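Local structure of capsid protein (Bocavirus gorilla/GBoV1/2009, 7LNK) at residues T24-Q29 and S71-P76; A93-I98 and S444-W449; W265-G270 and A366-F371; S315-D320 and L349-L354. The protein assembles as 60 copies into the T=1 icosahedral capsid of a parvovirus, a shell that probably encloses the single-stranded DNA genome. All blocks are in the same frame, centred on the assembly; numbering follows the deposited sequence.

Contact 1: residues T24-Q29 and S71-P76; sequences TKNTRQ and SCHFSP
C72 turns its backbone carbonyl toward the side chains of N26 and R28. C72 O lies 3.3 Å from N26 CG, close to the amide group but not hydrogen-bonded to it. N26 CG is anti to its carbonyl carbon (chi1 -71°), which carries the amide to the two loop carbonyls of C72 and H73. The guanidinium of R28 sits next to that amide. R28 NH2 gives a weak bond to N26 OD1 (3.5 Å) and a further bond to the carbonyl of P146. R28 NH1 bonds to T27 O at 2.8 Å. The carbonyl of H73 takes a weak bond from N26 ND2 (3.4 Å, 155° at the hydrogen). The imidazole of H73 is tied through NE2 to the carbonyl of F67 and packs on C445 and I447. Strand 21-33 is the B strand of the parvovirus jelly roll, paired with strand 437-453, and the loop before helix 76-85 folds over it here. F74 offers a ring face to T24. T24 CG2 stands 3.9 Å from the ring centroid, 29° off the normal, in a CH-pi contact. The T24 hydroxyl, OG1, takes part in a hydrogen bond with W449 NE1, and the W449 ring also meets F74.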
loop_
_atom_site.group_PDB
_atom_site.type_symbol
_atom_site.label_atom_id
_atom_site.label_comp_id
_atom_site.label_asym_id
_atom_site.label_seq_id
_atom_site.Cartn_x
_atom_site.Cartn_y
_atom_site.Cartn_z
ATOM N N THR A 24 -90.707 -1.313 9.682
ATOM C CA THR A 24 -91.904 -0.489 9.704
ATOM C C THR A 24 -91.568 0.851 10.333
ATOM O O THR A 24 -90.856 0.907 11.336
ATOM C CB THR A 24 -93.030 -1.169 10.479
ATOM O OG1 THR A 24 -92.604 -1.426 11.819
ATOM C CG2 THR A 24 -93.413 -2.469 9.824
ATOM N N LYS A 25 -92.076 1.924 9.740
ATOM C CA LYS A 25 -91.810 3.279 10.195
ATOM C C LYS A 25 -93.133 4.002 10.348
ATOM O O LYS A 25 -93.958 3.990 9.435
ATOM C CB LYS A 25 -90.923 4.017 9.210
ATOM C CG LYS A 25 -89.553 3.431 9.106
ATOM C CD LYS A 25 -88.735 4.182 8.118
ATOM C CE LYS A 25 -89.401 4.097 6.783
ATOM N NZ LYS A 25 -89.532 2.683 6.381
ATOM N N ASN A 26 -93.344 4.606 11.506
ATOM C CA ASN A 26 -94.606 5.257 11.803
ATOM C C ASN A 26 -94.326 6.532 12.566
ATOM O O ASN A 26 -93.573 6.513 13.538
ATOM C CB ASN A 26 -95.516 4.348 12.625
ATOM C CG ASN A 26 -96.047 3.189 11.830
ATOM O OD1 ASN A 26 -96.987 3.332 11.058
ATOM N ND2 ASN A 26 -95.436 2.032 11.999
ATOM N N THR A 27 -94.931 7.628 12.133
ATOM C CA THR A 27 -94.849 8.893 12.837
ATOM C C THR A 27 -96.265 9.313 13.190
ATOM O O THR A 27 -97.191 9.097 12.410
ATOM C CB THR A 27 -94.171 9.967 11.984
ATOM O OG1 THR A 27 -92.901 9.492 11.542
ATOM C CG2 THR A 27 -93.926 11.203 12.805
ATOM N N ARG A 28 -96.443 9.877 14.374
ATOM C CA ARG A 28 -97.730 10.422 14.762
ATOM C C ARG A 28 -97.538 11.800 15.362
ATOM O O ARG A 28 -96.496 12.116 15.929
ATOM C CB ARG A 28 -98.466 9.552 15.777
ATOM C CG ARG A 28 -98.738 8.156 15.335
ATOM C CD ARG A 28 -99.752 8.078 14.233
ATOM N NE ARG A 28 -100.030 6.690 13.904
ATOM C CZ ARG A 28 -99.350 5.985 13.014
ATOM N NH1 ARG A 28 -98.340 6.531 12.366
ATOM N NH2 ARG A 28 -99.673 4.728 12.783
ATOM N N GLN A 29 -98.570 12.612 15.222
ATOM C CA GLN A 29 -98.704 13.867 15.936
ATOM C C GLN A 29 -99.426 13.562 17.239
ATOM O O GLN A 29 -100.541 13.039 17.218
ATOM C CB GLN A 29 -99.485 14.862 15.081
ATOM C CG GLN A 29 -99.640 16.261 15.615
ATOM C CD GLN A 29 -98.340 17.007 15.701
ATOM O OE1 GLN A 29 -97.791 17.193 16.774
ATOM N NE2 GLN A 29 -97.821 17.416 14.558
ATOM N N SER A 71 -101.447 -3.359 14.839
ATOM C CA SER A 71 -102.052 -2.525 13.813
ATOM C C SER A 71 -101.402 -1.158 13.739
ATOM O O SER A 71 -101.475 -0.494 12.700
ATOM C CB SER A 71 -103.546 -2.388 14.068
ATOM O OG SER A 71 -103.776 -1.724 15.285
ATOM N N CYS A 72 -100.760 -0.715 14.813
ATOM C CA CYS A 72 -100.149 0.604 14.781
ATOM C C CYS A 72 -98.828 0.580 14.031
ATOM O O CYS A 72 -98.371 1.613 13.539
ATOM C CB CYS A 72 -99.970 1.141 16.199
ATOM S SG CYS A 72 -99.054 0.115 17.335
ATOM N N HIS A 73 -98.182 -0.578 13.958
ATOM C CA HIS A 73 -96.918 -0.680 13.251
ATOM C C HIS A 73 -97.037 -1.225 11.838
ATOM O O HIS A 73 -96.048 -1.209 11.109
ATOM C CB HIS A 73 -95.965 -1.555 14.053
ATOM C CG HIS A 73 -95.748 -1.062 15.442
ATOM N ND1 HIS A 73 -95.066 0.099 15.718
ATOM C CD2 HIS A 73 -96.150 -1.555 16.633
ATOM C CE1 HIS A 73 -95.045 0.294 17.022
ATOM N NE2 HIS A 73 -95.695 -0.696 17.600
ATOM N N PHE A 74 -98.212 -1.663 11.415
ATOM C CA PHE A 74 -98.388 -2.273 10.106
ATOM C C PHE A 74 -99.645 -1.734 9.461
ATOM O O PHE A 74 -100.714 -1.737 10.074
ATOM C CB PHE A 74 -98.505 -3.800 10.171
ATOM C CG PHE A 74 -97.239 -4.508 10.534
ATOM C CD1 PHE A 74 -96.322 -4.837 9.563
ATOM C CD2 PHE A 74 -96.971 -4.856 11.838
ATOM C CE1 PHE A 74 -95.169 -5.493 9.887
ATOM C CE2 PHE A 74 -95.815 -5.508 12.164
ATOM C CZ PHE A 74 -94.916 -5.828 11.192
ATOM N N SER A 75 -99.518 -1.279 8.228
ATOM C CA SER A 75 -100.702 -1.027 7.444
ATOM C C SER A 75 -101.371 -2.352 7.139
ATOM O O SER A 75 -100.744 -3.409 7.217
ATOM C CB SER A 75 -100.347 -0.302 6.155
ATOM O OG SER A 75 -99.545 -1.097 5.315
ATOM N N PRO A 76 -102.658 -2.331 6.814
ATOM C CA PRO A 76 -103.317 -3.580 6.426
ATOM C C PRO A 76 -102.686 -4.217 5.206
ATOM O O PRO A 76 -102.689 -5.445 5.079
ATOM C CB PRO A 76 -104.752 -3.127 6.164
ATOM C CG PRO A 76 -104.905 -1.931 6.985
ATOM C CD PRO A 76 -103.616 -1.229 6.947
#

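Contact 2: residues A93-I98 and S444-W449; sequences AMLVKI and SCEIVW
Six backbone hydrogen bonds join A93-I98 to S444-W449 as neighbouring antiparallel strands of the jelly roll, within its BIDG sheet. The segments run at 170° to each other. A93 with V448, L95 with E446 and K97 with S444 are hydrogen-bonded pairs. M94 with I447 and V96 with C445 are the non-hydrogen-bonded pairs between them. These last four residues build one apolar face. The thioether of M94 runs alongside I447, pointing the same way. Its terminal methyl CE reaches I447 CD1 at 3.6 Å, because the chain is extended to SD and bends only at chi3 (-78°). C445 SG touches both M94 CG (3.8 Å) and V96 CG1 (3.7 Å). On the other face L95 and E446 also lie side by side, with L95 CD2 4.1 Å from E446 CD. One step outward, strand 207-223 bonds to M94 and V96 through F211 and F209, while strand 21-33 bonds to C445 and I447 through N26 and T24. Segments 93-98 and 444-449 thus each have a strand on both sides. On the face of L95 and E446, K97 NZ stops 4.8 Å from E446 OE2, too far for a salt bridge.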
loop_
_atom_site.group_PDB
_atom_site.type_symbol
_atom_site.label_atom_id
_atom_site.label_comp_id
_atom_site.label_asym_id
_atom_site.label_seq_id
_atom_site.Cartn_x
_atom_site.Cartn_y
_atom_site.Cartn_z
ATOM N N ALA A 93 -85.501 -4.674 16.640
ATOM C CA ALA A 93 -85.056 -3.452 17.282
ATOM C C ALA A 93 -86.103 -2.367 17.096
ATOM O O ALA A 93 -86.665 -2.204 16.014
ATOM C CB ALA A 93 -83.721 -2.985 16.717
ATOM N N MET A 94 -86.361 -1.630 18.168
ATOM C CA MET A 94 -87.265 -0.493 18.153
ATOM C C MET A 94 -86.453 0.780 18.301
ATOM O O MET A 94 -85.469 0.815 19.041
ATOM C CB MET A 94 -88.290 -0.575 19.283
ATOM C CG MET A 94 -89.292 0.546 19.290
ATOM S SD MET A 94 -90.470 0.459 20.649
ATOM C CE MET A 94 -91.588 -0.796 20.071
ATOM N N LEU A 95 -86.851 1.818 17.580
ATOM C CA LEU A 95 -86.279 3.141 17.754
ATOM C C LEU A 95 -87.416 4.145 17.731
ATOM O O LEU A 95 -88.171 4.203 16.759
ATOM C CB LEU A 95 -85.250 3.445 16.666
ATOM C CG LEU A 95 -84.388 4.696 16.812
ATOM C CD1 LEU A 95 -83.017 4.415 16.267
ATOM C CD2 LEU A 95 -84.987 5.837 16.056
ATOM N N VAL A 96 -87.543 4.923 18.796
ATOM C CA VAL A 96 -88.590 5.925 18.899
ATOM C C VAL A 96 -87.943 7.284 19.091
ATOM O O VAL A 96 -86.879 7.396 19.705
ATOM C CB VAL A 96 -89.578 5.623 20.042
ATOM C CG1 VAL A 96 -90.314 4.333 19.779
ATOM C CG2 VAL A 96 -88.847 5.512 21.314
ATOM N N LYS A 97 -88.578 8.313 18.548
ATOM C CA LYS A 97 -88.092 9.679 18.627
ATOM C C LYS A 97 -89.255 10.584 18.976
ATOM O O LYS A 97 -90.323 10.476 18.373
ATOM C CB LYS A 97 -87.476 10.130 17.306
ATOM C CG LYS A 97 -86.212 9.419 16.916
ATOM C CD LYS A 97 -85.755 9.890 15.562
ATOM C CE LYS A 97 -84.466 9.233 15.152
ATOM N NZ LYS A 97 -84.061 9.647 13.791
ATOM N N ILE A 98 -89.053 11.466 19.945
ATOM C CA ILE A 98 -89.993 12.538 20.243
ATOM C C ILE A 98 -89.324 13.836 19.832
ATOM O O ILE A 98 -88.223 14.147 20.296
ATOM C CB ILE A 98 -90.398 12.558 21.723
ATOM C CG1 ILE A 98 -91.171 11.297 22.089
ATOM C CG2 ILE A 98 -91.254 13.750 22.012
ATOM C CD1 ILE A 98 -90.348 10.267 22.787
ATOM N N SER A 444 -92.113 9.304 16.383
ATOM C CA SER A 444 -91.911 8.297 15.361
ATOM C C SER A 444 -91.443 7.008 16.009
ATOM O O SER A 444 -90.712 7.035 16.999
ATOM C CB SER A 444 -90.895 8.753 14.318
ATOM O OG SER A 444 -89.612 8.899 14.882
ATOM N N CYS A 445 -91.884 5.884 15.463
ATOM C CA CYS A 445 -91.451 4.572 15.913
ATOM C C CYS A 445 -90.994 3.774 14.703
ATOM O O CYS A 445 -91.802 3.455 13.829
ATOM C CB CYS A 445 -92.578 3.850 16.650
ATOM S SG CYS A 445 -92.122 2.266 17.352
ATOM N N GLU A 446 -89.707 3.459 14.654
ATOM C CA GLU A 446 -89.159 2.534 13.674
ATOM C C GLU A 446 -88.907 1.211 14.371
ATOM O O GLU A 446 -88.187 1.165 15.369
ATOM C CB GLU A 446 -87.848 3.039 13.068
ATOM C CG GLU A 446 -87.908 4.318 12.250
ATOM C CD GLU A 446 -87.742 5.585 13.080
ATOM O OE1 GLU A 446 -87.691 5.509 14.324
ATOM O OE2 GLU A 446 -87.611 6.666 12.476
ATOM N N ILE A 447 -89.491 0.138 13.856
ATOM C CA ILE A 447 -89.212 -1.199 14.356
ATOM C C ILE A 447 -88.637 -2.030 13.223
ATOM O O ILE A 447 -89.157 -2.019 12.105
ATOM C CB ILE A 447 -90.456 -1.888 14.945
ATOM C CG1 ILE A 447 -90.965 -1.128 16.157
ATOM C CG2 ILE A 447 -90.111 -3.285 15.395
ATOM C CD1 ILE A 447 -92.265 -1.643 16.650
ATOM N N VAL A 448 -87.550 -2.731 13.512
ATOM C CA VAL A 448 -86.993 -3.735 12.621
ATOM C C VAL A 448 -87.584 -5.069 13.039
ATOM O O VAL A 448 -87.573 -5.415 14.223
ATOM C CB VAL A 448 -85.461 -3.761 12.679
ATOM C CG1 VAL A 448 -84.931 -4.862 11.802
ATOM C CG2 VAL A 448 -84.904 -2.431 12.257
ATOM N N TRP A 449 -88.123 -5.800 12.077
ATOM C CA TRP A 449 -88.825 -7.047 12.322
ATOM C C TRP A 449 -88.074 -8.167 11.629
ATOM O O TRP A 449 -87.966 -8.171 10.403
ATOM C CB TRP A 449 -90.250 -6.978 11.780
ATOM C CG TRP A 449 -91.130 -6.018 12.477
ATOM C CD1 TRP A 449 -91.308 -4.712 12.169
ATOM C CD2 TRP A 449 -92.020 -6.302 13.554
ATOM N NE1 TRP A 449 -92.221 -4.147 13.014
ATOM C CE2 TRP A 449 -92.680 -5.109 13.872
ATOM C CE3 TRP A 449 -92.317 -7.449 14.284
ATOM C CZ2 TRP A 449 -93.611 -5.028 14.890
ATOM C CZ3 TRP A 449 -93.239 -7.366 15.285
ATOM C CH2 TRP A 449 -93.874 -6.167 15.586
#

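Contact 3: residues W265-G270 and A366-F371; sequences WMTGPG and ADVWMF
M266 and F371 meet side chain to side chain at one end of this contact. The two cross obliquely. M266 CG is anti to its backbone N (chi1 -178°), and the chain then folds back at chi2 and chi3. This brings the terminal methyl CE to 3.7 Å from F371 CE2, while CG lies 3.8 Å from F371 CD2. The sulfur is farther off, with SD 5.5 Å from the ring centroid and 44° off its normal. It is a Met-aromatic contact with the sulfur placed obliquely to the ring. In the middle, V368 turns its CG1 branch toward the backbone carbonyls of T267 and G268, while its other branch, CG2, packs on L354. P269 CG lies 4.1 Å from M370 CG. At the far end the backbones take over. G270 N donates to V368 O at 2.7 Å. V368 N returns a bond to G270 O. G270 and V368 therefore form an antiparallel hydrogen-bonded pair in a two-stranded ribbon of the long GH loop. The site is shared between subunits. F371 stacks on F271 of a neighbouring subunit, and W369 meets W369 of two neighbouring subunits edge-to-face, consistent with a position around the icosahedral threefold axis. D367 makes a salt bridge to R356 of another subunit. Within the chain, T267 and V368 pack on strand 352-357, and P269 packs on W376 of strand 375-376, next to the ribbon 270-271 with 367-368.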
loop_
_atom_site.group_PDB
_atom_site.type_symbol
_atom_site.label_atom_id
_atom_site.label_comp_id
_atom_site.label_asym_id
_atom_site.label_seq_id
_atom_site.Cartn_x
_atom_site.Cartn_y
_atom_site.Cartn_z
ATOM N N TRP A 265 -99.591 -37.865 22.050
ATOM C CA TRP A 265 -99.615 -36.418 22.163
ATOM C C TRP A 265 -100.966 -35.962 22.691
ATOM O O TRP A 265 -101.992 -36.168 22.040
ATOM C CB TRP A 265 -99.297 -35.781 20.816
ATOM C CG TRP A 265 -97.987 -36.264 20.334
ATOM C CD1 TRP A 265 -97.771 -37.139 19.327
ATOM C CD2 TRP A 265 -96.724 -36.069 20.968
ATOM N NE1 TRP A 265 -96.438 -37.416 19.216
ATOM C CE2 TRP A 265 -95.773 -36.779 20.227
ATOM C CE3 TRP A 265 -96.300 -35.322 22.063
ATOM C CZ2 TRP A 265 -94.427 -36.766 20.542
ATOM C CZ3 TRP A 265 -94.971 -35.312 22.375
ATOM C CH2 TRP A 265 -94.048 -36.026 21.620
ATOM N N MET A 266 -100.954 -35.372 23.878
ATOM C CA MET A 266 -102.132 -34.927 24.596
ATOM C C MET A 266 -102.618 -33.560 24.117
ATOM O O MET A 266 -101.872 -32.761 23.552
ATOM C CB MET A 266 -101.843 -34.910 26.097
ATOM C CG MET A 266 -103.009 -34.502 26.963
ATOM S SD MET A 266 -104.382 -35.622 26.747
ATOM C CE MET A 266 -103.770 -37.052 27.594
ATOM N N THR A 267 -103.907 -33.325 24.329
ATOM C CA THR A 267 -104.507 -32.006 24.226
ATOM C C THR A 267 -103.766 -30.991 25.088
ATOM O O THR A 267 -103.418 -31.261 26.236
ATOM C CB THR A 267 -105.963 -32.079 24.676
ATOM O OG1 THR A 267 -106.679 -32.974 23.821
ATOM C CG2 THR A 267 -106.619 -30.726 24.645
ATOM N N GLY A 268 -103.555 -29.801 24.534
ATOM C CA GLY A 268 -102.973 -28.707 25.271
ATOM C C GLY A 268 -103.850 -28.281 26.429
ATOM O O GLY A 268 -104.979 -28.740 26.577
ATOM N N PRO A 269 -103.335 -27.410 27.291
ATOM C CA PRO A 269 -104.080 -27.047 28.497
ATOM C C PRO A 269 -105.222 -26.094 28.196
ATOM O O PRO A 269 -105.235 -25.403 27.181
ATOM C CB PRO A 269 -103.024 -26.363 29.364
ATOM C CG PRO A 269 -101.741 -26.847 28.842
ATOM C CD PRO A 269 -101.944 -26.955 27.372
ATOM N N GLY A 270 -106.181 -26.051 29.104
ATOM C CA GLY A 270 -107.228 -25.062 29.017
ATOM C C GLY A 270 -108.327 -25.371 30.005
ATOM O O GLY A 270 -108.419 -26.477 30.541
ATOM N N ALA A 366 -113.525 -30.925 30.783
ATOM C CA ALA A 366 -113.634 -29.480 30.633
ATOM C C ALA A 366 -112.325 -28.789 30.973
ATOM O O ALA A 366 -111.868 -27.911 30.235
ATOM C CB ALA A 366 -114.766 -28.949 31.507
ATOM N N ASP A 367 -111.703 -29.171 32.078
ATOM C CA ASP A 367 -110.498 -28.518 32.563
ATOM C C ASP A 367 -109.305 -29.408 32.265
ATOM O O ASP A 367 -109.154 -30.474 32.867
ATOM C CB ASP A 367 -110.606 -28.233 34.056
ATOM C CG ASP A 367 -111.624 -27.165 34.363
ATOM O OD1 ASP A 367 -112.015 -26.433 33.436
ATOM O OD2 ASP A 367 -112.046 -27.064 35.529
ATOM N N VAL A 368 -108.464 -28.968 31.342
ATOM C CA VAL A 368 -107.277 -29.698 30.936
ATOM C C VAL A 368 -106.085 -28.949 31.502
ATOM O O VAL A 368 -105.799 -27.821 31.093
ATOM C CB VAL A 368 -107.183 -29.831 29.413
ATOM C CG1 VAL A 368 -105.899 -30.509 29.027
ATOM C CG2 VAL A 368 -108.360 -30.606 28.888
ATOM N N TRP A 369 -105.399 -29.564 32.448
ATOM C CA TRP A 369 -104.242 -28.962 33.077
ATOM C C TRP A 369 -102.998 -29.281 32.255
ATOM O O TRP A 369 -103.065 -29.956 31.228
ATOM C CB TRP A 369 -104.111 -29.488 34.499
ATOM C CG TRP A 369 -105.250 -29.111 35.382
ATOM C CD1 TRP A 369 -106.385 -29.824 35.584
ATOM C CD2 TRP A 369 -105.346 -27.962 36.227
ATOM N NE1 TRP A 369 -107.196 -29.182 36.476
ATOM C CE2 TRP A 369 -106.576 -28.037 36.891
ATOM C CE3 TRP A 369 -104.511 -26.872 36.478
ATOM C CZ2 TRP A 369 -106.994 -27.068 37.789
ATOM C CZ3 TRP A 369 -104.929 -25.919 37.367
ATOM C CH2 TRP A 369 -106.156 -26.019 38.013
ATOM N N MET A 370 -101.848 -28.788 32.705
ATOM C CA MET A 370 -100.605 -29.237 32.098
ATOM C C MET A 370 -100.409 -30.718 32.356
ATOM O O MET A 370 -100.627 -31.214 33.461
ATOM C CB MET A 370 -99.400 -28.455 32.612
ATOM C CG MET A 370 -99.280 -27.059 32.063
ATOM S SD MET A 370 -97.895 -26.173 32.788
ATOM C CE MET A 370 -96.520 -27.048 32.079
ATOM N N PHE A 371 -100.025 -31.424 31.312
ATOM C CA PHE A 371 -99.831 -32.858 31.320
ATOM C C PHE A 371 -98.678 -33.093 30.365
ATOM O O PHE A 371 -98.486 -32.314 29.428
ATOM C CB PHE A 371 -101.118 -33.561 30.870
ATOM C CG PHE A 371 -101.078 -35.049 30.940
ATOM C CD1 PHE A 371 -101.267 -35.694 32.144
ATOM C CD2 PHE A 371 -100.906 -35.805 29.806
ATOM C CE1 PHE A 371 -101.251 -37.054 32.213
ATOM C CE2 PHE A 371 -100.891 -37.170 29.878
ATOM C CZ PHE A 371 -101.064 -37.792 31.081
#

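Contact 4: residues S315-D320 and L349-L354; sequences SLAPTD and LRDQLL
The R350 guanidinium lays one face over S315, whose CA sits 3.5 Å above the plane, toward its rim. Two bends in the arginine, at chi2 (-71°) and chi3 (-64°), curl the chain back over the serine. R350 NH1 and S315 OG also share a partner, since both bond to the carbonyl of D377. Both segments belong to the GH loop of the jelly-roll capsid protein, and their backbones are joined at a single bridge, between L316 and Q352. Q352 N donates to S315 O at 2.8 Å, and A317 N donates to Q352 O at 2.9 Å. The chain reaches this bridge through D351, which has left-handed backbone angles and turns the path just before strand 352-357 starts. A317 rests its methyl on the bend, with CB 3.7 Å from D351 CB. The same methyl meets L353 CD2 at 4.2 Å. P318 CD lies 3.8 Å from D351 OD1. The Q352 side chain extends past S315 and is held at both ends of its amide: OE1 accepts from the backbone N of G268, and NE2 donates to the carbonyl of I375. Beyond the segments, Q352, L353 and L354 pair with a strand of a neighbouring subunit in an antiparallel ladder, so the sheet continues across the interface, and K292 of that subunit packs on A317 and L353. Beside the bridge, Q352 OE1 also lies 3.7 Å from S315 CB.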
loop_
_atom_site.group_PDB
_atom_site.type_symbol
_atom_site.label_atom_id
_atom_site.label_comp_id
_atom_site.label_asym_id
_atom_site.label_seq_id
_atom_site.Cartn_x
_atom_site.Cartn_y
_atom_site.Cartn_z
ATOM N N SER A 315 -105.647 -23.718 23.969
ATOM C CA SER A 315 -105.865 -24.212 22.616
ATOM C C SER A 315 -107.173 -24.983 22.506
ATOM O O SER A 315 -107.605 -25.313 21.398
ATOM C CB SER A 315 -104.697 -25.088 22.185
ATOM O OG SER A 315 -103.517 -24.320 22.089
ATOM N N LEU A 316 -107.802 -25.304 23.636
ATOM C CA LEU A 316 -109.104 -25.957 23.616
ATOM C C LEU A 316 -110.125 -25.165 22.817
ATOM O O LEU A 316 -110.151 -23.935 22.851
ATOM C CB LEU A 316 -109.637 -26.179 25.030
ATOM C CG LEU A 316 -109.071 -27.273 25.933
ATOM C CD1 LEU A 316 -107.579 -27.282 25.975
ATOM C CD2 LEU A 316 -109.654 -27.147 27.320
ATOM N N ALA A 317 -110.973 -25.892 22.105
ATOM C CA ALA A 317 -112.024 -25.272 21.321
ATOM C C ALA A 317 -113.049 -24.636 22.247
ATOM O O ALA A 317 -113.619 -25.329 23.097
ATOM C CB ALA A 317 -112.701 -26.306 20.429
ATOM N N PRO A 318 -113.308 -23.336 22.126
ATOM C CA PRO A 318 -114.313 -22.715 22.987
ATOM C C PRO A 318 -115.665 -23.375 22.785
ATOM O O PRO A 318 -116.145 -23.517 21.660
ATOM C CB PRO A 318 -114.316 -21.257 22.521
ATOM C CG PRO A 318 -112.967 -21.051 21.956
ATOM C CD PRO A 318 -112.631 -22.343 21.279
ATOM N N THR A 319 -116.280 -23.774 23.889
ATOM C CA THR A 319 -117.590 -24.400 23.861
ATOM C C THR A 319 -118.714 -23.390 23.997
ATOM O O THR A 319 -119.885 -23.770 23.919
ATOM C CB THR A 319 -117.698 -25.443 24.973
ATOM O OG1 THR A 319 -117.463 -24.817 26.237
ATOM C CG2 THR A 319 -116.679 -26.542 24.766
ATOM N N ASP A 320 -118.384 -22.119 24.194
ATOM C CA ASP A 320 -119.377 -21.076 24.366
ATOM C C ASP A 320 -118.756 -19.757 23.941
ATOM O O ASP A 320 -117.535 -19.629 23.840
ATOM C CB ASP A 320 -119.874 -21.009 25.813
ATOM C CG ASP A 320 -120.960 -19.972 26.011
ATOM O OD1 ASP A 320 -122.065 -20.145 25.458
ATOM O OD2 ASP A 320 -120.706 -18.976 26.711
ATOM N N LEU A 349 -103.559 -27.553 15.514
ATOM C CA LEU A 349 -102.984 -27.398 16.841
ATOM C C LEU A 349 -103.791 -26.446 17.700
ATOM O O LEU A 349 -103.374 -26.116 18.813
ATOM C CB LEU A 349 -101.532 -26.953 16.748
ATOM C CG LEU A 349 -100.625 -28.046 16.202
ATOM C CD1 LEU A 349 -99.236 -27.543 15.969
ATOM C CD2 LEU A 349 -100.601 -29.183 17.188
ATOM N N ARG A 350 -104.931 -25.994 17.199
ATOM C CA ARG A 350 -105.871 -25.167 17.927
ATOM C C ARG A 350 -107.204 -25.893 17.963
ATOM O O ARG A 350 -107.420 -26.855 17.225
ATOM C CB ARG A 350 -106.045 -23.796 17.271
ATOM C CG ARG A 350 -104.791 -22.953 17.210
ATOM C CD ARG A 350 -104.405 -22.450 18.572
ATOM N NE ARG A 350 -105.398 -21.547 19.129
ATOM C CZ ARG A 350 -105.351 -21.073 20.363
ATOM N NH1 ARG A 350 -104.355 -21.414 21.159
ATOM N NH2 ARG A 350 -106.295 -20.261 20.799
ATOM N N ASP A 351 -108.083 -25.444 18.855
ATOM C CA ASP A 351 -109.432 -26.000 18.979
ATOM C C ASP A 351 -109.393 -27.463 19.401
ATOM O O ASP A 351 -110.134 -28.301 18.889
ATOM C CB ASP A 351 -110.217 -25.824 17.686
ATOM C CG ASP A 351 -110.548 -24.383 17.416
ATOM O OD1 ASP A 351 -110.461 -23.559 18.347
ATOM O OD2 ASP A 351 -110.873 -24.065 16.263
ATOM N N GLN A 352 -108.519 -27.762 20.350
ATOM C CA GLN A 352 -108.327 -29.106 20.854
ATOM C C GLN A 352 -109.404 -29.464 21.872
ATOM O O GLN A 352 -110.004 -28.594 22.499
ATOM C CB GLN A 352 -106.945 -29.209 21.481
ATOM C CG GLN A 352 -105.830 -28.979 20.490
ATOM C CD GLN A 352 -104.476 -28.994 21.136
ATOM O OE1 GLN A 352 -104.348 -28.746 22.327
ATOM N NE2 GLN A 352 -103.450 -29.280 20.353
ATOM N N LEU A 353 -109.660 -30.759 22.023
ATOM C CA LEU A 353 -110.579 -31.242 23.043
ATOM C C LEU A 353 -110.059 -32.544 23.625
ATOM O O LEU A 353 -109.287 -33.265 22.994
ATOM C CB LEU A 353 -111.994 -31.444 22.494
ATOM C CG LEU A 353 -112.759 -30.189 22.087
ATOM C CD1 LEU A 353 -114.056 -30.563 21.427
ATOM C CD2 LEU A 353 -113.023 -29.333 23.303
ATOM N N LEU A 354 -110.491 -32.837 24.848
ATOM C CA LEU A 354 -110.078 -34.043 25.554
ATOM C C LEU A 354 -111.308 -34.737 26.108
ATOM O O LEU A 354 -112.083 -34.133 26.851
ATOM C CB LEU A 354 -109.092 -33.720 26.676
ATOM C CG LEU A 354 -108.634 -34.920 27.496
ATOM C CD1 LEU A 354 -107.919 -35.904 26.608
ATOM C CD2 LEU A 354 -107.730 -34.477 28.608
#

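In the fold
From the N terminus, contact 1 comes first and closes a short loop between strand 21-33 and the turn before helix 76-85. Contact 2 opens after it and closes a much longer one, 93-98 to 444-449, which carries the GH loop. Contact 3 is nested inside that loop, and contact 4 inside contact 3; none cross. Contacts 1 and 2 are about 10 Å apart by centres and meet where strands 21-33 and 437-453 pair. Contacts 3 and 4 are equally close, joined by G268 with Q352 and T267 with L353. About 39 Å separates the centres of contacts 2 and 3, one in the jelly-roll core and the other at the subunit interface.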